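Local coordinates for protein complement factor MASP-3 (Homo sapiens, PDB 3DEM) that probably acts as a serine protease of the complement lectin pathway, associating with mannan-binding lectin and ficolins through its calcium-binding CUB1-EGF-CUB2 region, at residues F43-E49 / F71-E75. Numbering follows the deposited sequence.
With CA (calcium ion), chain E.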
ATOM      1  N   PHE A  43      -8.641   3.221  16.396  1.00 40.11           N
ATOM      2  CA  PHE A  43      -8.705   4.045  17.599  1.00 40.21           C
ATOM      3  C   PHE A  43      -7.537   3.795  18.540  1.00 40.22           C
ATOM      4  O   PHE A  43      -7.116   2.653  18.724  1.00 40.18           O
ATOM      5  CB  PHE A  43     -10.019   3.805  18.343  1.00 40.15           C
ATOM      6  CG  PHE A  43     -11.246   4.168  17.550  1.00 40.45           C
ATOM      7  CD1 PHE A  43     -11.923   5.353  17.799  1.00 40.52           C
ATOM      8  CD2 PHE A  43     -11.730   3.318  16.563  1.00 40.61           C
ATOM      9  CE1 PHE A  43     -13.053   5.687  17.073  1.00 40.52           C
ATOM     10  CE2 PHE A  43     -12.862   3.649  15.835  1.00 40.51           C
ATOM     11  CZ  PHE A  43     -13.521   4.831  16.091  1.00 40.36           C
ATOM     12  N   MET A  44      -7.026   4.869  19.143  1.00 40.33           N
ATOM     13  CA  MET A  44      -5.941   4.766  20.119  1.00 40.37           C
ATOM     14  C   MET A  44      -6.454   4.912  21.546  1.00 40.35           C
ATOM     15  O   MET A  44      -5.774   4.537  22.498  1.00 40.45           O
ATOM     16  CB  MET A  44      -4.854   5.810  19.849  1.00 40.40           C
ATOM     17  CG  MET A  44      -4.258   5.755  18.452  1.00 40.55           C
ATOM     18  SD  MET A  44      -3.800   4.090  17.936  1.00 41.11           S
ATOM     19  CE  MET A  44      -2.617   3.622  19.190  1.00 40.41           C
ATOM     20  N   HIS A  45      -7.650   5.471  21.687  1.00 40.33           N
ATOM     21  CA  HIS A  45      -8.287   5.635  22.990  1.00 40.31           C
ATOM     22  C   HIS A  45      -9.796   5.634  22.787  1.00 40.31           C
ATOM     23  O   HIS A  45     -10.303   6.254  21.858  1.00 40.25           O
ATOM     24  CB  HIS A  45      -7.838   6.941  23.659  1.00 40.27           C
ATOM     25  CG  HIS A  45      -8.271   7.074  25.088  1.00 40.38           C
ATOM     26  ND1 HIS A  45      -9.410   7.758  25.461  1.00 40.51           N
ATOM     27  CD2 HIS A  45      -7.719   6.612  26.236  1.00 40.27           C
ATOM     28  CE1 HIS A  45      -9.542   7.708  26.775  1.00 40.00           C
ATOM     29  NE2 HIS A  45      -8.529   7.018  27.268  1.00 40.02           N
ATOM     30  N   PHE A  46     -10.516   4.925  23.647  1.00 40.32           N
ATOM     31  CA  PHE A  46     -11.966   4.870  23.534  1.00 40.25           C
ATOM     32  C   PHE A  46     -12.629   4.679  24.894  1.00 40.17           C
ATOM     33  O   PHE A  46     -12.479   3.645  25.539  1.00 40.04           O
ATOM     34  CB  PHE A  46     -12.394   3.768  22.566  1.00 40.25           C
ATOM     35  CG  PHE A  46     -13.817   3.884  22.116  1.00 40.31           C
ATOM     36  CD1 PHE A  46     -14.129   4.522  20.929  1.00 40.16           C
ATOM     37  CD2 PHE A  46     -14.847   3.368  22.888  1.00 40.27           C
ATOM     38  CE1 PHE A  46     -15.442   4.636  20.514  1.00 40.26           C
ATOM     39  CE2 PHE A  46     -16.163   3.481  22.481  1.00 40.16           C
ATOM     40  CZ  PHE A  46     -16.461   4.114  21.295  1.00 40.13           C
ATOM     41  N   ASN A  47     -13.376   5.691  25.311  1.00 40.29           N
ATOM     42  CA  ASN A  47     -13.944   5.737  26.652  1.00 40.42           C
ATOM     43  C   ASN A  47     -15.330   6.362  26.604  1.00 40.42           C
ATOM     44  O   ASN A  47     -15.479   7.578  26.732  1.00 40.45           O
ATOM     45  CB  ASN A  47     -13.033   6.552  27.576  1.00 40.32           C
ATOM     46  CG  ASN A  47     -13.315   6.303  29.042  1.00 40.53           C
ATOM     47  OD1 ASN A  47     -13.729   7.208  29.774  1.00 40.27           O
ATOM     48  ND2 ASN A  47     -13.092   5.071  29.481  1.00 40.62           N
ATOM     49  N   LEU A  48     -16.343   5.527  26.404  1.00 40.40           N
ATOM     50  CA  LEU A  48     -17.715   6.009  26.296  1.00 40.40           C
ATOM     51  C   LEU A  48     -18.656   5.316  27.269  1.00 40.41           C
ATOM     52  O   LEU A  48     -18.316   4.286  27.855  1.00 40.45           O
ATOM     53  CB  LEU A  48     -18.242   5.829  24.870  1.00 40.34           C
ATOM     54  CG  LEU A  48     -18.161   7.021  23.914  1.00 40.54           C
ATOM     55  CD1 LEU A  48     -16.734   7.262  23.448  1.00 40.38           C
ATOM     56  CD2 LEU A  48     -19.085   6.798  22.722  1.00 40.48           C
ATOM     57  N   GLU A  49     -19.841   5.893  27.436  1.00 40.35           N
ATOM     58  CA  GLU A  49     -20.913   5.252  28.190  1.00 40.31           C
ATOM     59  C   GLU A  49     -21.387   3.999  27.443  1.00 40.12           C
ATOM     60  O   GLU A  49     -21.479   4.007  26.222  1.00 40.05           O
ATOM     61  CB  GLU A  49     -22.083   6.224  28.355  1.00 40.28           C
ATOM     62  CG  GLU A  49     -23.214   5.721  29.242  1.00 40.34           C
ATOM     63  CD  GLU A  49     -24.428   6.636  29.218  1.00 40.44           C
ATOM     64  OE1 GLU A  49     -24.409   7.638  28.473  1.00 40.59           O
ATOM     65  OE2 GLU A  49     -25.405   6.358  29.943  1.00 40.48           O
ATOM     66  N   PHE A  71     -19.947   1.901  17.990  1.00 40.38           N
ATOM     67  CA  PHE A  71     -19.151   1.620  19.176  1.00 40.38           C
ATOM     68  C   PHE A  71     -19.630   2.402  20.386  1.00 40.32           C
ATOM     69  O   PHE A  71     -20.121   3.525  20.259  1.00 40.31           O
ATOM     70  CB  PHE A  71     -17.677   1.940  18.926  1.00 40.29           C
ATOM     71  CG  PHE A  71     -17.063   1.150  17.809  1.00 40.40           C
ATOM     72  CD1 PHE A  71     -16.902  -0.228  17.921  1.00 40.30           C
ATOM     73  CD2 PHE A  71     -16.623   1.785  16.655  1.00 40.22           C
ATOM     74  CE1 PHE A  71     -16.325  -0.959  16.898  1.00 40.37           C
ATOM     75  CE2 PHE A  71     -16.047   1.062  15.624  1.00 40.36           C
ATOM     76  CZ  PHE A  71     -15.896  -0.315  15.746  1.00 40.53           C
ATOM     77  N   CYS A  72     -19.481   1.796  21.557  1.00 40.30           N
ATOM     78  CA  CYS A  72     -19.697   2.483  22.821  1.00 40.26           C
ATOM     79  C   CYS A  72     -19.000   1.683  23.917  1.00 40.32           C
ATOM     80  O   CYS A  72     -18.397   0.652  23.633  1.00 40.36           O
ATOM     81  CB  CYS A  72     -21.195   2.684  23.100  1.00 40.34           C
ATOM     82  SG  CYS A  72     -22.218   1.191  23.179  1.00 39.74           S
ATOM     83  N   GLY A  73     -19.058   2.159  25.156  1.00 40.24           N
ATOM     84  CA  GLY A  73     -18.401   1.463  26.256  1.00 40.30           C
ATOM     85  C   GLY A  73     -16.963   1.896  26.476  1.00 40.34           C
ATOM     86  O   GLY A  73     -16.435   2.734  25.742  1.00 40.13           O
ATOM     87  N   ARG A  74     -16.329   1.325  27.495  1.00 40.43           N
ATOM     88  CA  ARG A  74     -14.951   1.669  27.822  1.00 40.61           C
ATOM     89  C   ARG A  74     -14.009   0.496  27.561  1.00 40.62           C
ATOM     90  O   ARG A  74     -14.303  -0.641  27.928  1.00 40.47           O
ATOM     91  CB  ARG A  74     -14.839   2.168  29.269  1.00 40.58           C
ATOM     92  CG  ARG A  74     -15.103   1.119  30.334  1.00 40.63           C
ATOM     93  CD  ARG A  74     -14.970   1.712  31.729  1.00 40.86           C
ATOM     94  NE  ARG A  74     -16.140   2.495  32.119  1.00 41.00           N
ATOM     95  CZ  ARG A  74     -17.129   2.030  32.881  1.00 41.09           C
ATOM     96  NH1 ARG A  74     -17.090   0.782  33.336  1.00 40.99           N
ATOM     97  NH2 ARG A  74     -18.156   2.813  33.196  1.00 40.97           N
ATOM     98  N   GLU A  75     -12.882   0.788  26.916  1.00 40.87           N
ATOM     99  CA  GLU A  75     -11.911  -0.237  26.525  1.00 41.04           C
ATOM    100  C   GLU A  75     -11.407  -1.049  27.719  1.00 41.22           C
ATOM    101  O   GLU A  75     -11.078  -2.229  27.579  1.00 41.18           O
ATOM    102  CB  GLU A  75     -10.742   0.379  25.733  1.00 40.90           C
ATOM    103  CG  GLU A  75     -10.088   1.596  26.389  1.00 41.08           C
ATOM    104  CD  GLU A  75      -9.273   2.437  25.406  1.00 41.07           C
ATOM    105  OE1 GLU A  75      -8.804   1.884  24.386  1.00 41.40           O
ATOM    106  OE2 GLU A  75      -9.106   3.652  25.655  1.00 40.55           O
TER
HETATM  107 CA    CA E5001     -24.377  10.035  27.996  1.00 43.00          CA
HETATM  108  O   HOH W   1     -22.759   9.981  29.578  1.00 41.22           O
HETATM  109  O   HOH W   2     -24.069  12.511  27.293  1.00 35.66           O
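Residues 43-49 and 71-75 meet in an antiparallel backbone pairing, a single beta bridge between Asn47 and Arg74, beside the calcium site of the first CUB domain. It joins the end of strand 37-47, in one sheet of the beta sandwich, to the loop leaving strand 67-71 of the other. Three backbone bonds hold it. Leu48 N donates to Gly73 O at 2.9 Å, Glu75 N to Phe46 O at 3.2 Å, and Gly73 N to Glu49 O at 3.2 Å. Glu75 extends the pairing with its side chain. Its OE2 takes the N-H of Phe46 at 2.8 Å, almost straight at 174° but from above the carboxylate plane. The same OE2 lies over one face of the His45 ring, 3.3 Å from CD2. A trans chi1 of -164° carries the Phe46 ring toward residues 71-73, where its CZ comes 3.4 Å from Phe71 CB. Gly73 O lies at the ring edge. Glu49 OE1 binds calcium at 2.4 Å, alongside Asp57, Asp102 and Ser104. Cys72 is disulfide-bonded to Cys54. The Gly73-Glu49 bond therefore links a calcium-binding residue to a loop held by a disulfide, while the Glu75 carboxylate satisfies the Phe46 N-H.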